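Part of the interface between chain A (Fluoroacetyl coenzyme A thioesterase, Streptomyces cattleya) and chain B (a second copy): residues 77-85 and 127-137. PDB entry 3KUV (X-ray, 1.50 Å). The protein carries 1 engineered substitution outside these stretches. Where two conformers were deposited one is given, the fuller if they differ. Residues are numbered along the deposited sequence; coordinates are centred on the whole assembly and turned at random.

Chain A, residues 77-85: TAATPPGLT
Chain B, residues 127-137: KFNAKVRQKTP

The contact is a largely apolar packing of an irregular, proline-containing segment of chain A against the last part of a helix and the following residues of chain B, fastened by a single hydrogen bond from a lysine to a backbone carbonyl. Together the two stretches bury 464 Å².

Chain A has no regular helix or strand through the contacting residues. Ala A78, Ala A79 and Thr A80 are extended, with phi/psi of -154/156°, -104/154° and -133/115°, and Pro A81 continues at -81/163°. A type II beta turn then runs from Pro A81 to Leu A84, with Pro A82 at -56/144° and Gly A83 at 114/-28°. In chain B the helix is already under way at Lys B127, with regular backbone bonds such as Val B132 N to Phe B128 O (2.9 Å); Lys B135 N instead reaches Val B132 O at 2.9 Å, a tighter three-residue step. Lys B135 lies at -98/-2° and Thr B136 at -68/131°, leading the chain into Pro B137. The register is set by Pro A81 CA lying 5.6 Å from Thr B136 CA and Gly A83 CA 6.1 Å from Pro B137 CA, so the two chains advance in the same sense here.

Alternation in the extended segment points the CA-to-CB bonds of Ala A79 and Pro A81 toward chain B and that of Thr A80 away. Phe B128 (chi1 174°, t; chi2 78°) starts sideways, but its ring end comes nearer, and Ala A79 CB meets the ring edge at 3.5 Å from Phe B128 CZ. The small methyl fits this close approach. One helical turn on, buried Val B132 (chi1 164°, t) packs its CG1 3.8 Å from Pro A81 CB. The compact proline ring, C-gamma endo, also places its CB 3.3 Å from Thr B136 OG1.

Lys B135 has the largest area covered in either stretch. Its chi angles of 89° (p), -172° (t), -103° (between wells) and -157° (t) lay the chain along the proline segment: Lys B135 CG is 3.7 Å from Pro A81 CD, and Lys B135 CE is 3.8 Å from Leu A84 CD1. The aliphatic portion thus adds apolar contact, while the ammonium donates from Lys B135 NZ to Ala A79 O at 2.8 Å. Its length lets one residue serve both purposes, and NZ is also hydrogen-bonded elsewhere in the structure.

The turn meets Pro B137, whose CB points toward chain A. Its C-gamma exo ring brings Pro B137 CD to 3.5 Å from Pro A82 O and Pro B137 CG to 3.6 Å from Gly A83 C. Glycine suits this position twice over: an ideal CB would sit 2.8 Å from Pro B137 CG, and at these backbone angles it would be jammed against the preceding carbonyl oxygen. Leu A84 (chi1 -69°, m; chi2 -173°, t) leaves sideways but bends its end inward, closing the apolar contact with Leu A84 CD2 3.8 Å from Pro B137 CG.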

# COMPACT_ATOMS: atom_id res chain seq x y z
N THR A 77 0.87 10.81 7.27
CA THR A 77 1.25 12.09 7.90
C THR A 77 1.76 11.96 9.34
O THR A 77 2.31 12.93 9.91
CB THR A 77 0.03 13.07 7.90
OG1 THR A 77 -1.10 12.44 8.59
CG2 THR A 77 -0.38 13.39 6.57
N ALA A 78 1.57 10.80 9.93
CA ALA A 78 2.01 10.53 11.33
C ALA A 78 2.25 9.04 11.45
O ALA A 78 1.66 8.25 10.73
CB ALA A 78 1.01 11.06 12.34
N ALA A 79 3.08 8.61 12.40
CA ALA A 79 3.42 7.19 12.57
C ALA A 79 2.68 6.57 13.77
O ALA A 79 2.41 7.32 14.72
CB ALA A 79 4.97 7.03 12.77
N THR A 80 2.46 5.29 13.70
CA THR A 80 1.57 4.63 14.69
C THR A 80 2.29 3.38 15.18
O THR A 80 2.51 2.40 14.43
CB THR A 80 0.24 4.23 14.02
OG1 THR A 80 -0.38 5.42 13.53
CG2 THR A 80 -0.69 3.57 15.05
N PRO A 81 2.65 3.34 16.49
CA PRO A 81 3.19 2.11 17.02
C PRO A 81 2.07 1.13 17.35
O PRO A 81 0.89 1.53 17.43
CB PRO A 81 3.82 2.55 18.34
CG PRO A 81 2.92 3.67 18.82
CD PRO A 81 2.50 4.45 17.47
N PRO A 82 2.41 -0.17 17.50
CA PRO A 82 1.39 -1.15 17.91
C PRO A 82 0.71 -0.75 19.19
O PRO A 82 1.32 -0.15 20.08
CB PRO A 82 2.21 -2.45 18.10
CG PRO A 82 3.47 -2.24 17.14
CD PRO A 82 3.75 -0.78 17.31
N GLY A 83 -0.61 -1.05 19.25
CA GLY A 83 -1.41 -0.82 20.47
C GLY A 83 -2.45 0.23 20.29
O GLY A 83 -3.42 0.25 21.01
N LEU A 84 -2.23 1.21 19.39
CA LEU A 84 -3.26 2.23 19.14
C LEU A 84 -4.31 1.69 18.15
O LEU A 84 -4.03 0.72 17.39
CB LEU A 84 -2.64 3.52 18.50
CG LEU A 84 -1.73 4.33 19.48
CD1 LEU A 84 -1.34 5.66 18.78
CD2 LEU A 84 -2.44 4.66 20.74
N THR A 85 -5.50 2.26 18.25
CA THR A 85 -6.60 1.87 17.34
C THR A 85 -6.60 2.84 16.15
O THR A 85 -6.71 4.01 16.32
CB THR A 85 -7.91 2.05 18.01
OG1 THR A 85 -7.91 1.24 19.23
CG2 THR A 85 -9.04 1.53 17.14
N LYS B 127 16.27 9.05 16.76
CA LYS B 127 15.40 10.10 17.24
C LYS B 127 13.96 9.74 16.98
O LYS B 127 13.07 9.86 17.85
CB LYS B 127 15.75 11.44 16.54
CG LYS B 127 14.93 12.59 17.06
CD LYS B 127 15.40 13.98 16.56
CE LYS B 127 15.19 14.24 15.14
NZ LYS B 127 15.92 15.52 14.81
N PHE B 128 13.70 9.27 15.73
CA PHE B 128 12.34 8.92 15.38
C PHE B 128 11.83 7.73 16.21
O PHE B 128 10.72 7.77 16.72
CB PHE B 128 12.29 8.61 13.83
CG PHE B 128 10.92 8.07 13.37
CD1 PHE B 128 9.83 8.92 13.18
CD2 PHE B 128 10.78 6.72 13.21
CE1 PHE B 128 8.65 8.42 12.80
CE2 PHE B 128 9.50 6.20 12.76
CZ PHE B 128 8.51 7.07 12.56
N ASN B 129 12.66 6.69 16.33
CA ASN B 129 12.27 5.56 17.18
C ASN B 129 11.92 6.00 18.63
O ASN B 129 10.90 5.52 19.20
CB ASN B 129 13.45 4.64 17.21
CG ASN B 129 13.59 3.93 15.96
OD1 ASN B 129 12.55 3.65 15.36
ND2 ASN B 129 14.80 3.59 15.53
N ALA B 130 12.74 6.90 19.18
CA ALA B 130 12.45 7.32 20.58
C ALA B 130 11.16 8.09 20.66
O ALA B 130 10.41 7.94 21.64
CB ALA B 130 13.58 8.14 21.08
N LYS B 131 10.80 8.91 19.65
CA LYS B 131 9.54 9.64 19.61
C LYS B 131 8.37 8.73 19.44
O LYS B 131 7.36 8.91 20.07
CB LYS B 131 9.52 10.65 18.45
CG LYS B 131 10.44 11.75 18.76
CD LYS B 131 10.21 12.75 17.54
CE LYS B 131 11.17 13.80 17.63
NZ LYS B 131 11.08 14.55 16.30
N VAL B 132 8.51 7.69 18.57
CA VAL B 132 7.44 6.66 18.35
C VAL B 132 7.08 5.98 19.61
O VAL B 132 5.85 5.91 19.91
CB VAL B 132 7.95 5.54 17.31
CG1 VAL B 132 7.03 4.21 17.33
CG2 VAL B 132 7.91 6.15 16.00
N ARG B 133 8.14 5.57 20.34
CA ARG B 133 8.05 4.74 21.57
C ARG B 133 7.23 5.54 22.59
O ARG B 133 6.57 4.95 23.49
CB ARG B 133 9.46 4.42 22.19
N GLN B 134 7.27 6.88 22.47
CA GLN B 134 6.56 7.73 23.46
C GLN B 134 5.11 7.88 23.16
O GLN B 134 4.29 8.31 24.02
CB GLN B 134 7.23 9.08 23.56
CG GLN B 134 8.59 8.96 24.21
CD GLN B 134 9.48 10.20 24.09
OE1 GLN B 134 9.38 11.00 23.15
NE2 GLN B 134 10.52 10.27 24.98
N LYS B 135 4.65 7.53 21.95
CA LYS B 135 3.22 7.61 21.78
C LYS B 135 2.57 6.22 21.95
O LYS B 135 1.38 6.11 21.86
CB LYS B 135 2.77 8.38 20.51
CG LYS B 135 2.62 7.65 19.33
CD LYS B 135 2.34 8.57 18.02
CE LYS B 135 0.87 8.50 17.66
NZ LYS B 135 0.62 8.85 16.16
N THR B 136 3.41 5.19 22.17
CA THR B 136 3.05 3.77 22.39
C THR B 136 2.33 3.65 23.72
O THR B 136 2.82 4.22 24.75
CB THR B 136 4.31 2.80 22.41
OG1 THR B 136 5.18 2.99 21.26
CG2 THR B 136 3.89 1.35 22.45
N PRO B 137 1.17 2.95 23.73
CA PRO B 137 0.35 2.84 24.96
C PRO B 137 1.09 2.01 26.04
O PRO B 137 1.80 1.04 25.67
CB PRO B 137 -0.94 2.11 24.50
CG PRO B 137 -0.87 2.02 22.98
CD PRO B 137 0.59 2.14 22.61